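Local atomic coordinates of envelope polyprotein (Puumala orthohantavirus, PDB entry 5FXU), a protein that forms the Gn ectodomain of the hantaviral envelope glycoprotein, a glycosylated and antigenic component of the virion surface that probably acts together with Gc. Residues P56-T61 / S83-L88; W60-K65 / T77-K82; V94-I99 / I196-S201; T136-L141 / N152-Y157; V187-R192 / C232-S237. One frame throughout, in Å; residues are numbered along the deposited sequence.

Interaction 1: P56-T61 / S83-L88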
# COMPACT_ATOMS: atom_id res chain seq x y z
N PRO A 56 14.52 6.47 6.02
CA PRO A 56 14.99 5.67 7.16
C PRO A 56 13.96 4.66 7.69
O PRO A 56 12.85 5.01 8.04
CB PRO A 56 15.30 6.73 8.22
CG PRO A 56 14.36 7.85 7.92
CD PRO A 56 14.24 7.87 6.42
N PHE A 57 14.40 3.41 7.76
CA PHE A 57 13.63 2.27 8.23
C PHE A 57 14.38 1.56 9.34
O PHE A 57 15.61 1.54 9.37
CB PHE A 57 13.46 1.25 7.10
CG PHE A 57 12.25 1.48 6.25
CD1 PHE A 57 12.25 2.44 5.24
CD2 PHE A 57 11.12 0.72 6.44
CE1 PHE A 57 11.12 2.64 4.45
CE2 PHE A 57 10.01 0.91 5.66
CZ PHE A 57 10.00 1.87 4.67
N THR A 58 13.63 0.99 10.27
CA THR A 58 14.18 0.05 11.20
C THR A 58 14.03 -1.32 10.59
O THR A 58 12.94 -1.73 10.31
CB THR A 58 13.44 0.12 12.53
OG1 THR A 58 13.78 1.35 13.14
CG2 THR A 58 13.85 -1.06 13.45
N LYS A 59 15.14 -1.99 10.36
CA LYS A 59 15.11 -3.38 9.90
C LYS A 59 15.04 -4.34 11.09
O LYS A 59 15.90 -4.32 11.91
CB LYS A 59 16.35 -3.67 9.10
CG LYS A 59 16.40 -5.05 8.51
CD LYS A 59 17.71 -5.23 7.82
CE LYS A 59 17.84 -6.63 7.28
NZ LYS A 59 19.13 -6.77 6.57
N TRP A 60 14.03 -5.21 11.12
CA TRP A 60 13.76 -6.10 12.20
C TRP A 60 13.73 -7.52 11.63
O TRP A 60 12.94 -7.81 10.75
CB TRP A 60 12.40 -5.74 12.82
CG TRP A 60 11.99 -6.62 13.96
CD1 TRP A 60 12.81 -7.19 14.90
CD2 TRP A 60 10.66 -7.01 14.31
NE1 TRP A 60 12.08 -7.95 15.77
CE2 TRP A 60 10.75 -7.86 15.45
CE3 TRP A 60 9.40 -6.76 13.77
CZ2 TRP A 60 9.62 -8.42 16.07
CZ3 TRP A 60 8.29 -7.32 14.37
CH2 TRP A 60 8.40 -8.14 15.51
N THR A 61 14.61 -8.39 12.14
CA THR A 61 14.85 -9.73 11.57
C THR A 61 14.86 -10.80 12.68
O THR A 61 15.08 -10.48 13.83
CB THR A 61 16.22 -9.77 10.84
OG1 THR A 61 17.25 -9.30 11.72
CG2 THR A 61 16.20 -8.89 9.66
N SER A 83 17.46 -5.67 15.58
CA SER A 83 17.10 -4.56 14.74
C SER A 83 18.18 -3.51 14.59
O SER A 83 19.05 -3.42 15.42
CB SER A 83 15.78 -3.91 15.24
OG SER A 83 15.76 -3.71 16.63
N SER A 84 18.10 -2.75 13.50
CA SER A 84 18.97 -1.61 13.23
C SER A 84 18.31 -0.61 12.28
O SER A 84 17.34 -0.94 11.60
CB SER A 84 20.29 -2.09 12.62
OG SER A 84 20.08 -2.85 11.45
N GLU A 85 18.84 0.60 12.25
CA GLU A 85 18.32 1.66 11.37
C GLU A 85 19.11 1.70 10.08
O GLU A 85 20.33 1.72 10.11
CB GLU A 85 18.33 3.01 12.07
CG GLU A 85 17.10 3.21 12.95
CD GLU A 85 17.06 2.23 14.12
OE1 GLU A 85 17.93 2.36 15.01
OE2 GLU A 85 16.17 1.35 14.17
N ILE A 86 18.40 1.64 8.96
CA ILE A 86 19.00 1.66 7.63
C ILE A 86 18.19 2.58 6.76
O ILE A 86 17.09 2.96 7.14
CB ILE A 86 18.99 0.29 6.97
CG1 ILE A 86 17.56 -0.23 6.84
CG2 ILE A 86 19.83 -0.66 7.79
CD1 ILE A 86 17.46 -1.45 5.97
N ASN A 87 18.75 2.92 5.61
CA ASN A 87 18.07 3.77 4.63
C ASN A 87 17.71 2.92 3.44
O ASN A 87 18.54 2.19 2.95
CB ASN A 87 18.96 4.93 4.19
CG ASN A 87 19.04 6.01 5.25
OD1 ASN A 87 18.08 6.75 5.47
ND2 ASN A 87 20.16 6.11 5.92
N LEU A 88 16.46 2.98 3.03
CA LEU A 88 16.00 2.32 1.82
C LEU A 88 15.68 3.41 0.81
O LEU A 88 15.55 4.58 1.19
CB LEU A 88 14.76 1.45 2.13
CG LEU A 88 15.00 0.27 3.09
CD1 LEU A 88 13.70 -0.45 3.42
CD2 LEU A 88 16.00 -0.73 2.52

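Interaction 2: W60-K65 / T77-K82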
# COMPACT_ATOMS: atom_id res chain seq x y z
N TRP A 60 14.03 -5.21 11.12
CA TRP A 60 13.76 -6.10 12.20
C TRP A 60 13.73 -7.52 11.63
O TRP A 60 12.94 -7.81 10.75
CB TRP A 60 12.40 -5.74 12.82
CG TRP A 60 11.99 -6.62 13.96
CD1 TRP A 60 12.81 -7.19 14.90
CD2 TRP A 60 10.66 -7.01 14.31
NE1 TRP A 60 12.08 -7.95 15.77
CE2 TRP A 60 10.75 -7.86 15.45
CE3 TRP A 60 9.40 -6.76 13.77
CZ2 TRP A 60 9.62 -8.42 16.07
CZ3 TRP A 60 8.29 -7.32 14.37
CH2 TRP A 60 8.40 -8.14 15.51
N THR A 61 14.61 -8.39 12.14
CA THR A 61 14.85 -9.73 11.57
C THR A 61 14.86 -10.80 12.68
O THR A 61 15.08 -10.48 13.83
CB THR A 61 16.22 -9.77 10.84
OG1 THR A 61 17.25 -9.30 11.72
CG2 THR A 61 16.20 -8.89 9.66
N TRP A 62 14.62 -12.06 12.33
CA TRP A 62 14.68 -13.14 13.32
C TRP A 62 15.62 -14.25 12.87
O TRP A 62 15.79 -14.45 11.67
CB TRP A 62 13.27 -13.68 13.59
CG TRP A 62 12.68 -14.60 12.55
CD1 TRP A 62 11.90 -14.25 11.50
CD2 TRP A 62 12.78 -16.03 12.52
NE1 TRP A 62 11.54 -15.36 10.79
CE2 TRP A 62 12.04 -16.47 11.41
CE3 TRP A 62 13.43 -16.97 13.31
CZ2 TRP A 62 11.94 -17.83 11.05
CZ3 TRP A 62 13.31 -18.33 12.99
CH2 TRP A 62 12.57 -18.74 11.87
N GLU A 63 16.21 -14.96 13.85
CA GLU A 63 17.05 -16.14 13.64
C GLU A 63 16.64 -17.23 14.62
O GLU A 63 16.28 -16.94 15.74
CB GLU A 63 18.53 -15.83 13.87
CG GLU A 63 19.06 -14.69 13.01
CD GLU A 63 20.59 -14.52 13.02
OE1 GLU A 63 21.27 -14.86 14.03
OE2 GLU A 63 21.11 -14.01 12.00
N MET A 64 16.70 -18.49 14.20
CA MET A 64 16.57 -19.57 15.14
C MET A 64 17.72 -19.58 16.18
O MET A 64 18.88 -19.31 15.85
CB MET A 64 16.50 -20.93 14.43
CG MET A 64 16.36 -22.06 15.43
SD MET A 64 16.05 -23.67 14.71
CE MET A 64 16.19 -24.63 16.20
N LYS A 65 17.37 -19.90 17.41
CA LYS A 65 18.29 -20.01 18.53
C LYS A 65 17.92 -21.22 19.39
O LYS A 65 16.80 -21.68 19.36
CB LYS A 65 18.23 -18.74 19.37
CG LYS A 65 19.36 -18.60 20.37
CD LYS A 65 19.81 -17.15 20.54
CE LYS A 65 21.08 -17.03 21.38
NZ LYS A 65 20.84 -17.28 22.84
N THR A 77 12.14 -17.32 23.17
CA THR A 77 11.95 -18.77 23.33
C THR A 77 13.00 -19.53 22.49
O THR A 77 14.12 -19.75 22.94
CB THR A 77 10.48 -19.21 23.00
OG1 THR A 77 10.14 -18.86 21.64
CG2 THR A 77 9.47 -18.54 23.95
N SER A 78 12.63 -19.88 21.26
CA SER A 78 13.55 -20.41 20.29
C SER A 78 13.98 -19.34 19.26
O SER A 78 14.46 -19.70 18.22
CB SER A 78 12.91 -21.61 19.58
OG SER A 78 12.87 -22.74 20.44
N PHE A 79 13.80 -18.05 19.53
CA PHE A 79 14.09 -17.00 18.55
C PHE A 79 15.05 -16.01 19.12
O PHE A 79 15.01 -15.68 20.29
CB PHE A 79 12.85 -16.20 18.17
CG PHE A 79 11.70 -17.03 17.75
CD1 PHE A 79 11.67 -17.58 16.49
CD2 PHE A 79 10.62 -17.25 18.61
CE1 PHE A 79 10.58 -18.35 16.08
CE2 PHE A 79 9.54 -18.02 18.22
CZ PHE A 79 9.51 -18.58 16.95
N GLN A 80 15.90 -15.51 18.25
CA GLN A 80 16.65 -14.33 18.52
C GLN A 80 16.20 -13.34 17.46
O GLN A 80 16.25 -13.64 16.26
CB GLN A 80 18.11 -14.63 18.36
CG GLN A 80 19.02 -13.55 18.91
CD GLN A 80 20.42 -13.77 18.43
OE1 GLN A 80 20.67 -13.88 17.21
NE2 GLN A 80 21.35 -13.85 19.36
N THR A 81 15.72 -12.18 17.90
CA THR A 81 15.45 -11.08 16.99
C THR A 81 16.49 -10.00 17.15
O THR A 81 17.16 -9.94 18.15
CB THR A 81 14.08 -10.47 17.20
OG1 THR A 81 14.07 -9.76 18.43
CG2 THR A 81 13.00 -11.53 17.19
N LYS A 82 16.65 -9.17 16.14
CA LYS A 82 17.47 -7.99 16.28
C LYS A 82 16.98 -6.89 15.35
O LYS A 82 16.19 -7.16 14.43
CB LYS A 82 18.93 -8.31 16.02
CG LYS A 82 19.26 -8.65 14.58
CD LYS A 82 20.75 -8.89 14.41
CE LYS A 82 21.05 -9.66 13.10
NZ LYS A 82 22.42 -10.25 13.04

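Interaction 3: V94-I99 / I196-S201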
# COMPACT_ATOMS: atom_id res chain seq x y z
N VAL A 94 4.76 7.96 -0.02
CA VAL A 94 4.36 9.05 -0.87
C VAL A 94 4.03 10.24 0.03
O VAL A 94 3.37 10.09 1.05
CB VAL A 94 3.16 8.61 -1.73
CG1 VAL A 94 2.81 9.69 -2.73
CG2 VAL A 94 3.49 7.31 -2.45
N PRO A 95 4.55 11.43 -0.31
CA PRO A 95 4.24 12.59 0.54
C PRO A 95 2.80 13.01 0.41
O PRO A 95 2.16 12.68 -0.59
CB PRO A 95 5.15 13.70 0.01
CG PRO A 95 6.22 13.00 -0.74
CD PRO A 95 5.57 11.77 -1.31
N PRO A 96 2.30 13.76 1.39
CA PRO A 96 0.92 14.30 1.27
C PRO A 96 0.75 15.14 0.01
O PRO A 96 1.69 15.77 -0.42
CB PRO A 96 0.77 15.17 2.51
CG PRO A 96 1.89 14.79 3.43
CD PRO A 96 2.98 14.19 2.62
N LEU A 97 -0.45 15.08 -0.56
CA LEU A 97 -0.87 15.82 -1.77
C LEU A 97 -0.35 15.31 -3.11
O LEU A 97 -0.87 15.70 -4.15
CB LEU A 97 -0.58 17.33 -1.63
CG LEU A 97 -1.09 18.00 -0.34
CD1 LEU A 97 -0.80 19.49 -0.38
CD2 LEU A 97 -2.58 17.75 -0.08
N VAL A 98 0.66 14.45 -3.12
CA VAL A 98 1.31 14.06 -4.39
C VAL A 98 0.33 13.27 -5.27
O VAL A 98 0.13 13.64 -6.43
CB VAL A 98 2.62 13.29 -4.13
CG1 VAL A 98 3.14 12.64 -5.38
CG2 VAL A 98 3.65 14.25 -3.55
N ILE A 99 -0.28 12.22 -4.72
CA ILE A 99 -1.26 11.46 -5.46
C ILE A 99 -2.52 12.32 -5.69
O ILE A 99 -3.08 12.32 -6.79
CB ILE A 99 -1.61 10.12 -4.77
CG1 ILE A 99 -0.42 9.17 -4.87
CG2 ILE A 99 -2.83 9.47 -5.42
CD1 ILE A 99 -0.48 7.98 -3.95
N ILE A 196 0.02 7.55 4.05
CA ILE A 196 0.64 8.88 3.99
C ILE A 196 0.78 9.42 5.41
O ILE A 196 -0.21 9.50 6.14
CB ILE A 196 -0.26 9.85 3.20
CG1 ILE A 196 -0.71 9.28 1.83
CG2 ILE A 196 0.39 11.21 3.05
CD1 ILE A 196 0.40 8.89 0.91
N ALA A 197 1.99 9.81 5.80
CA ALA A 197 2.23 10.48 7.07
C ALA A 197 1.92 11.97 6.97
O ALA A 197 2.47 12.68 6.12
CB ALA A 197 3.66 10.31 7.49
N LYS A 198 1.04 12.44 7.85
CA LYS A 198 0.58 13.81 7.85
C LYS A 198 0.13 14.22 9.26
O LYS A 198 -0.87 13.73 9.79
CB LYS A 198 -0.55 14.00 6.83
CG LYS A 198 -1.14 15.40 6.73
CD LYS A 198 -0.09 16.40 6.24
CE LYS A 198 -0.65 17.82 6.06
NZ LYS A 198 -1.06 18.56 7.28
N LYS A 199 0.88 15.15 9.84
CA LYS A 199 0.64 15.66 11.19
C LYS A 199 -0.21 16.95 11.15
O LYS A 199 -0.15 17.69 10.17
CB LYS A 199 1.99 15.96 11.83
CG LYS A 199 2.22 15.26 13.14
CD LYS A 199 3.66 15.38 13.60
CE LYS A 199 3.70 15.63 15.09
NZ LYS A 199 5.10 15.60 15.55
N VAL A 200 -1.02 17.18 12.19
CA VAL A 200 -1.56 18.52 12.49
C VAL A 200 -1.08 18.92 13.89
O VAL A 200 -0.64 18.06 14.67
CB VAL A 200 -3.12 18.65 12.39
CG1 VAL A 200 -3.59 18.56 10.95
CG2 VAL A 200 -3.85 17.61 13.24
N SER A 201 -1.12 20.22 14.19
CA SER A 201 -0.65 20.73 15.51
C SER A 201 -1.56 20.35 16.69
O SER A 201 -1.06 20.08 17.78
CB SER A 201 -0.51 22.25 15.45
OG SER A 201 -1.55 22.83 14.68
O HOH W 1 3.90 9.87 3.52

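Interaction 4: T136-L141 / N152-Y157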
# COMPACT_ATOMS: atom_id res chain seq x y z
N THR A 136 -0.48 9.11 -24.87
CA THR A 136 0.91 9.22 -25.27
C THR A 136 1.65 7.91 -25.42
O THR A 136 2.74 7.90 -26.01
CB THR A 136 1.73 10.06 -24.28
OG1 THR A 136 1.74 9.45 -22.98
CG2 THR A 136 1.19 11.47 -24.21
N THR A 137 1.11 6.82 -24.88
CA THR A 137 1.93 5.63 -24.59
C THR A 137 1.15 4.32 -24.81
O THR A 137 0.05 4.16 -24.25
CB THR A 137 2.46 5.69 -23.13
OG1 THR A 137 3.07 6.96 -22.89
CG2 THR A 137 3.51 4.61 -22.88
N LYS A 138 1.72 3.43 -25.62
CA LYS A 138 1.22 2.06 -25.81
C LYS A 138 1.98 1.06 -24.91
O LYS A 138 1.39 0.21 -24.27
CB LYS A 138 1.35 1.61 -27.28
CG LYS A 138 0.82 0.20 -27.60
CD LYS A 138 -0.71 0.08 -27.50
CE LYS A 138 -1.19 -1.38 -27.51
NZ LYS A 138 -1.24 -2.04 -26.15
N SER A 139 3.30 1.17 -24.88
CA SER A 139 4.11 0.38 -23.99
C SER A 139 5.42 1.05 -23.71
O SER A 139 5.89 1.86 -24.49
CB SER A 139 4.35 -1.03 -24.56
OG SER A 139 4.88 -0.99 -25.87
N CYS A 140 6.00 0.72 -22.57
CA CYS A 140 7.31 1.23 -22.20
C CYS A 140 7.91 0.32 -21.13
O CYS A 140 7.30 -0.69 -20.77
CB CYS A 140 7.23 2.69 -21.78
SG CYS A 140 6.17 3.00 -20.36
N LEU A 141 9.12 0.63 -20.68
CA LEU A 141 9.89 -0.26 -19.83
C LEU A 141 10.29 0.40 -18.53
O LEU A 141 10.73 1.54 -18.51
CB LEU A 141 11.15 -0.73 -20.54
CG LEU A 141 10.96 -1.69 -21.73
CD1 LEU A 141 12.30 -2.01 -22.38
CD2 LEU A 141 10.28 -2.98 -21.32
N ASN A 152 2.15 -2.18 -20.30
CA ASN A 152 1.27 -2.25 -21.47
C ASN A 152 0.01 -1.46 -21.20
O ASN A 152 -0.74 -1.78 -20.26
CB ASN A 152 0.90 -3.68 -21.81
CG ASN A 152 2.07 -4.48 -22.35
OD1 ASN A 152 2.83 -4.00 -23.20
ND2 ASN A 152 2.23 -5.70 -21.87
N TYR A 153 -0.22 -0.45 -22.02
CA TYR A 153 -1.44 0.35 -21.92
C TYR A 153 -2.39 -0.26 -22.93
O TYR A 153 -2.04 -0.37 -24.09
CB TYR A 153 -1.15 1.80 -22.22
CG TYR A 153 -0.28 2.45 -21.16
CD1 TYR A 153 1.10 2.29 -21.17
CD2 TYR A 153 -0.83 3.27 -20.18
CE1 TYR A 153 1.90 2.90 -20.22
CE2 TYR A 153 -0.03 3.88 -19.22
CZ TYR A 153 1.33 3.69 -19.25
OH TYR A 153 2.15 4.26 -18.29
N GLU A 154 -3.56 -0.67 -22.46
CA GLU A 154 -4.51 -1.41 -23.28
C GLU A 154 -5.87 -0.76 -23.17
O GLU A 154 -6.30 -0.42 -22.06
CB GLU A 154 -4.57 -2.86 -22.78
CG GLU A 154 -4.80 -3.91 -23.87
CD GLU A 154 -3.91 -5.14 -23.71
OE1 GLU A 154 -3.75 -5.64 -22.57
OE2 GLU A 154 -3.34 -5.59 -24.74
N LYS A 155 -6.53 -0.56 -24.31
CA LYS A 155 -7.80 0.16 -24.35
C LYS A 155 -8.93 -0.79 -23.95
O LYS A 155 -8.93 -1.97 -24.28
CB LYS A 155 -8.09 0.86 -25.70
CG LYS A 155 -6.90 1.48 -26.45
CD LYS A 155 -6.06 2.43 -25.57
CE LYS A 155 -4.74 2.83 -26.24
NZ LYS A 155 -3.61 3.02 -25.26
N THR A 156 -9.88 -0.26 -23.17
CA THR A 156 -10.88 -1.10 -22.51
C THR A 156 -11.95 -1.61 -23.49
O THR A 156 -12.38 -0.89 -24.39
CB THR A 156 -11.52 -0.39 -21.28
OG1 THR A 156 -12.37 -1.29 -20.58
CG2 THR A 156 -12.33 0.83 -21.66
N TYR A 157 -12.34 -2.87 -23.30
CA TYR A 157 -13.51 -3.47 -23.96
C TYR A 157 -14.84 -2.74 -23.74
O TYR A 157 -15.74 -2.91 -24.53
CB TYR A 157 -13.69 -4.92 -23.50
CG TYR A 157 -12.79 -5.88 -24.20
CD1 TYR A 157 -13.17 -6.46 -25.42
CD2 TYR A 157 -11.55 -6.23 -23.66
CE1 TYR A 157 -12.34 -7.35 -26.09
CE2 TYR A 157 -10.71 -7.12 -24.31
CZ TYR A 157 -11.11 -7.67 -25.53
OH TYR A 157 -10.29 -8.55 -26.18

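Interaction 5: V187-R192 / C232-S237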
# COMPACT_ATOMS: atom_id res chain seq x y z
N VAL A 187 -20.94 -4.92 -7.97
CA VAL A 187 -19.71 -5.54 -8.46
C VAL A 187 -18.57 -5.30 -7.47
O VAL A 187 -18.40 -4.22 -6.92
CB VAL A 187 -19.35 -4.98 -9.86
CG1 VAL A 187 -18.07 -5.61 -10.36
CG2 VAL A 187 -20.47 -5.29 -10.85
N THR A 188 -17.78 -6.33 -7.26
CA THR A 188 -16.62 -6.27 -6.37
C THR A 188 -15.38 -5.77 -7.11
O THR A 188 -15.01 -6.37 -8.10
CB THR A 188 -16.39 -7.64 -5.75
OG1 THR A 188 -17.46 -7.89 -4.84
CG2 THR A 188 -15.10 -7.71 -5.02
N VAL A 189 -14.77 -4.68 -6.64
CA VAL A 189 -13.62 -4.08 -7.32
C VAL A 189 -12.39 -4.02 -6.40
O VAL A 189 -12.50 -3.96 -5.18
CB VAL A 189 -13.88 -2.66 -7.88
CG1 VAL A 189 -15.05 -2.68 -8.84
CG2 VAL A 189 -14.16 -1.65 -6.79
N MET A 190 -11.23 -4.00 -7.03
CA MET A 190 -9.96 -3.85 -6.34
C MET A 190 -9.78 -2.42 -5.84
O MET A 190 -10.15 -1.46 -6.51
CB MET A 190 -8.81 -4.24 -7.25
CG MET A 190 -7.44 -4.15 -6.59
SD MET A 190 -6.03 -4.79 -7.57
CE MET A 190 -6.31 -6.54 -7.39
N VAL A 191 -9.19 -2.31 -4.65
CA VAL A 191 -8.78 -1.03 -4.10
C VAL A 191 -7.33 -1.17 -3.69
O VAL A 191 -6.97 -2.16 -3.06
CB VAL A 191 -9.63 -0.62 -2.89
CG1 VAL A 191 -9.27 0.79 -2.44
CG2 VAL A 191 -11.08 -0.55 -3.27
N ARG A 192 -6.53 -0.18 -4.09
CA ARG A 192 -5.12 -0.08 -3.68
C ARG A 192 -4.86 1.23 -2.97
O ARG A 192 -5.20 2.28 -3.49
CB ARG A 192 -4.19 -0.19 -4.89
CG ARG A 192 -4.04 -1.62 -5.37
CD ARG A 192 -3.64 -1.88 -6.80
NE ARG A 192 -4.59 -1.60 -7.87
CZ ARG A 192 -4.43 -1.96 -9.13
NH1 ARG A 192 -3.35 -2.64 -9.51
NH2 ARG A 192 -5.36 -1.64 -10.02
N CYS A 232 -6.25 6.11 -1.80
CA CYS A 232 -6.59 4.86 -2.47
C CYS A 232 -7.05 5.14 -3.86
O CYS A 232 -7.59 6.21 -4.14
CB CYS A 232 -7.71 4.10 -1.72
SG CYS A 232 -7.37 3.79 0.04
N LEU A 233 -6.84 4.17 -4.74
CA LEU A 233 -7.41 4.22 -6.06
C LEU A 233 -8.26 2.99 -6.22
O LEU A 233 -7.87 1.91 -5.78
CB LEU A 233 -6.34 4.26 -7.14
CG LEU A 233 -5.66 5.58 -7.53
CD1 LEU A 233 -6.50 6.84 -7.50
CD2 LEU A 233 -4.49 5.75 -6.61
N VAL A 234 -9.41 3.16 -6.85
CA VAL A 234 -10.39 2.13 -7.00
C VAL A 234 -10.34 1.58 -8.42
O VAL A 234 -10.41 2.33 -9.38
CB VAL A 234 -11.79 2.70 -6.71
CG1 VAL A 234 -12.81 1.59 -6.71
CG2 VAL A 234 -11.80 3.40 -5.36
N GLY A 235 -10.27 0.27 -8.56
CA GLY A 235 -10.20 -0.38 -9.87
C GLY A 235 -8.94 -0.03 -10.64
O GLY A 235 -7.89 0.18 -10.06
N SER A 236 -9.05 0.01 -11.96
CA SER A 236 -7.91 0.35 -12.77
C SER A 236 -7.78 1.86 -12.95
O SER A 236 -6.73 2.34 -13.37
CB SER A 236 -8.03 -0.36 -14.12
OG SER A 236 -9.28 -0.05 -14.74
N SER A 237 -8.83 2.62 -12.63
CA SER A 237 -8.83 4.06 -12.76
C SER A 237 -9.89 4.73 -11.91
O SER A 237 -10.98 4.26 -11.85
CB SER A 237 -9.11 4.41 -14.22
OG SER A 237 -8.72 5.72 -14.51
O HOH W 2 -6.93 -0.21 -7.55

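Interaction 1: P56-T61 / S83-L88
Thr58 turns OG1 anti to its own carbonyl carbon (chi1 -70°), and Glu85, bent at chi2 (65°), curls its carboxylate back to meet it. Thr58 OG1 donates to Glu85 OE2 at 2.6 Å, on its anti side and 21° out of the carboxylate plane. The two side chains lie side by side and point the same way, while the other oxygen, Glu85 OE1, is hydrogen-bonded to Ser289 OG. Next to them, Thr58 CG2 rests 3.9 Å from Ser83 CB.

Phe57 and Ile86 point to the other side of the strand pair. The ring of Phe57 takes Leu88 CD1 over one face, 3.9 Å from the ring centroid and displaced toward the rim, a CH-pi contact between side chains that cross at about a right angle. Trp323 of the strand 321-323 also packs against Phe57, Ile86 and Leu88.

The backbones are joined by four hydrogen bonds. Those between Phe57 and Ile86 are nearly straight, with 2.8 Å from Phe57 N to Ile86 O, whereas Ser84 N to Lys59 O is longer at 3.1 Å. Hydrogen-bonded and non-hydrogen-bonded pairs alternate from Pro56 to Trp60, the regular pattern of an antiparallel beta-sheet.

Interaction 2: W60-K65 / T77-K82
The loop end of a long beta hairpin, made by the consecutive antiparallel strands 54-64 and 79-89, brings Trp62 and Phe79 together near the surface of the Gn head. An edge of Phe79 is directed toward the face of the six-membered ring of Trp62 in an offset edge-to-face stack, with planes at 84° and centroids 5.6 Å apart. The closest atoms are Trp62 CE3 and Phe79 CD1 at 3.7 Å. Ala300 and Ile327 also touch the indole of Trp62.

Trp60 uses a different part of its indole: its five-membered edge faces the partner strand, with Trp60 NE1 3.5 Å from Thr81 CB and Trp60 CD1 3.4 Å from Lys82 O. Thr81 OG1 is hydrogen-bonded to Thr284 O. Among the residues pointing to the other side, Thr61 OG1 lies 3.6 Å from Lys82 CG, and the carboxylate of Glu63 stays beyond salt-bridge distance of Lys82 NZ.

Paired backbone hydrogen bonds link Thr61 with Lys82 and Glu63 with Gln80; Glu63 N to Gln80 O is the shortest at 2.7 Å. Beyond them Lys65 N reaches Ser78 O at 3.0 Å from above the carbonyl plane. There the side chains of Met64 and Phe79 diverge and strand pairing passes into the connecting segment, whose residues 67-76 are not modelled, as at the loop end of a beta hairpin.

Interaction 3: V94-I99 / I196-S201
Pro96 and Ile196 bring the two backbones closest, with 6.1 Å between Pro96 CA and Ile196 CA. Segment 94-99 folds into a type II beta turn from Pro95 to Val98, whose closing bond, Val98 N to Pro95 O, is weak at 3.4 Å. This turn belongs to the loop between strand 79-89 and helix 102-105, and it comes up against the end of strand 185-197, which persists through Ala197 and then passes into loop. A water lies between the backbones and accepts from Ala197 N at 3.0 Å from the water oxygen to that nitrogen. Its distance to Val94 O, 2.5 Å from the water oxygen, is suspiciously short, so that half of the bridge is doubtful.

Ile196 divides its branches between two residues. CG2, anti to the backbone N, lies 3.6 Å from Pro96 N and about as close to Pro96 CA. CG1 is turned beside the backbone N (chi1 -50°), and from it Ile196 CD1 reaches Val94, lying against its carbonyl O as well as 3.8 Å from Val94 CB. Both residues of this last pair are buried, and Tyr229 of the adjoining strand 228-234 touches Ile196, Pro96 and Lys198.

The proline ring and the side chain of Lys198 cross obliquely. Lys198 bends at chi2 and chi4, and its NZ hydrogen-bonds to Lys199 O within its own segment. Pro96 CG lies 3.8 Å from Lys198 CD and 3.5 Å from Ala197 O.

Interaction 4: T136-L141 / N152-Y157
Lys138 reaches Tyr153 with the end of its side chain, although its CB points away from segment 152-157. CG continues anti to the backbone N, and the bend at chi2 (69°) sets CD on a course back to the partner, so that Lys138 CD comes 3.7 Å from Tyr153 O. Lys138 CE lies at the same distance, 3.7 Å, from Tyr153 O. After a second bend at chi4, Lys138 NZ donates to Tyr153 O at 2.8 Å, tilted 30° from the carbonyl plane. The backbone of Lys138 adds a second link: Lys138 O accepts from Tyr153 N at 2.8 Å.

This is the open end of the beta hairpin formed by strands 139-144 and 147-155, close to where helix 133-136 gives way to strand 139-144, Thr137 being the first residue to leave helical angles. Ser139 and Asn152 form an antiparallel non-hydrogen-bonded pair, with Ser139 CB 3.6 Å from Asn152 OD1; Asn152 ND2 hydrogen-bonds to Glu4 OE2.

The side chain of Tyr153 is directed toward segment 136-141. Tyr153 CB lies 3.3 Å from Thr137 O, and Lys138 O stands in the ring plane, 3.7 Å from Tyr153 CD1. Thr137 lies over one ring face near CE1, its CG2 3.5 Å from Tyr153 CE1. Cys140 SG, disulfide-bonded to Cys43, approaches the ring edge. Ile7 and Cys9 of strand 3-9 and Phe45 also pack on Tyr153.

Interaction 5: V187-R192 / C232-S237
Val189 and Val191 pack with Val234 and Cys232 on the tight side of this contact. Val189 CG2, set between its own backbone N and carbonyl carbon (chi1 -57° for CG1), abuts Val234 CG1 at 3.5 Å. Val191 CG1 meets Cys232 CB at 3.7 Å, while its other methyl, CG2, is only loosely applied to Val234 CG1. Leu351 and Ile349 of strand 340-354 pack against Val189 and Val191 respectively, and the sulfur of Cys232 is disulfide-bonded to Cys193.

Strands 185-197 and 228-234 run antiparallel here. Arg192 and Leu233 form a hydrogen-bonded pair, joined by Arg192 N to Leu233 O and by Leu233 N to Arg192 O. Val191 and Val234 are the adjacent non-hydrogen-bonded pair. Gly235 N then donates to Met190 O at 2.7 Å, just where the second strand ends and Gly235 takes a positive phi (65°).

The looser side is water-mediated but still enclosed, with a single bound water beside the buried guanidinium of Arg192. The Arg192 chain bends at chi3 (-70°), placing NE where it donates to this water. The water accepts from Arg192 NE at 2.7 Å and donates both to Leu233 O and to Gly235 O, so three bonds hold it in place. Arg192 NH2 also reaches Gly235 O directly at 3.1 Å; that oxygen lies in the guanidinium plane, although the nitrogen stands above the carbonyl plane. The third nitrogen, NH1, hydrogen-bonds to Ser23 OG. Over one face of the guanidinium lies Met190 SD, 3.5 Å above the plane and offset toward the rim.

How the interactions relate
Interactions 1 and 2 are successive parts of one antiparallel strand pair, sharing Trp60 and Thr61, with centres 16 Å apart. Interaction 2 approaches a glycan: the side chain of Trp62 is about 7 Å from a bound N-acetylglucosamine, against about 13 Å for Lys59 in interaction 1. Interactions 3 and 5 both use strand 185-197 and touch through Ile99 CG2 and Leu233 CD2 at 4.2 Å, although their centres are 21 Å apart. Interaction 4 belongs to a separate four-stranded sheet; its nearest atoms lie about 7 Å from interaction 5. The centres of interactions 2 and 4, 46 Å apart, span opposite sides of the chain's centre.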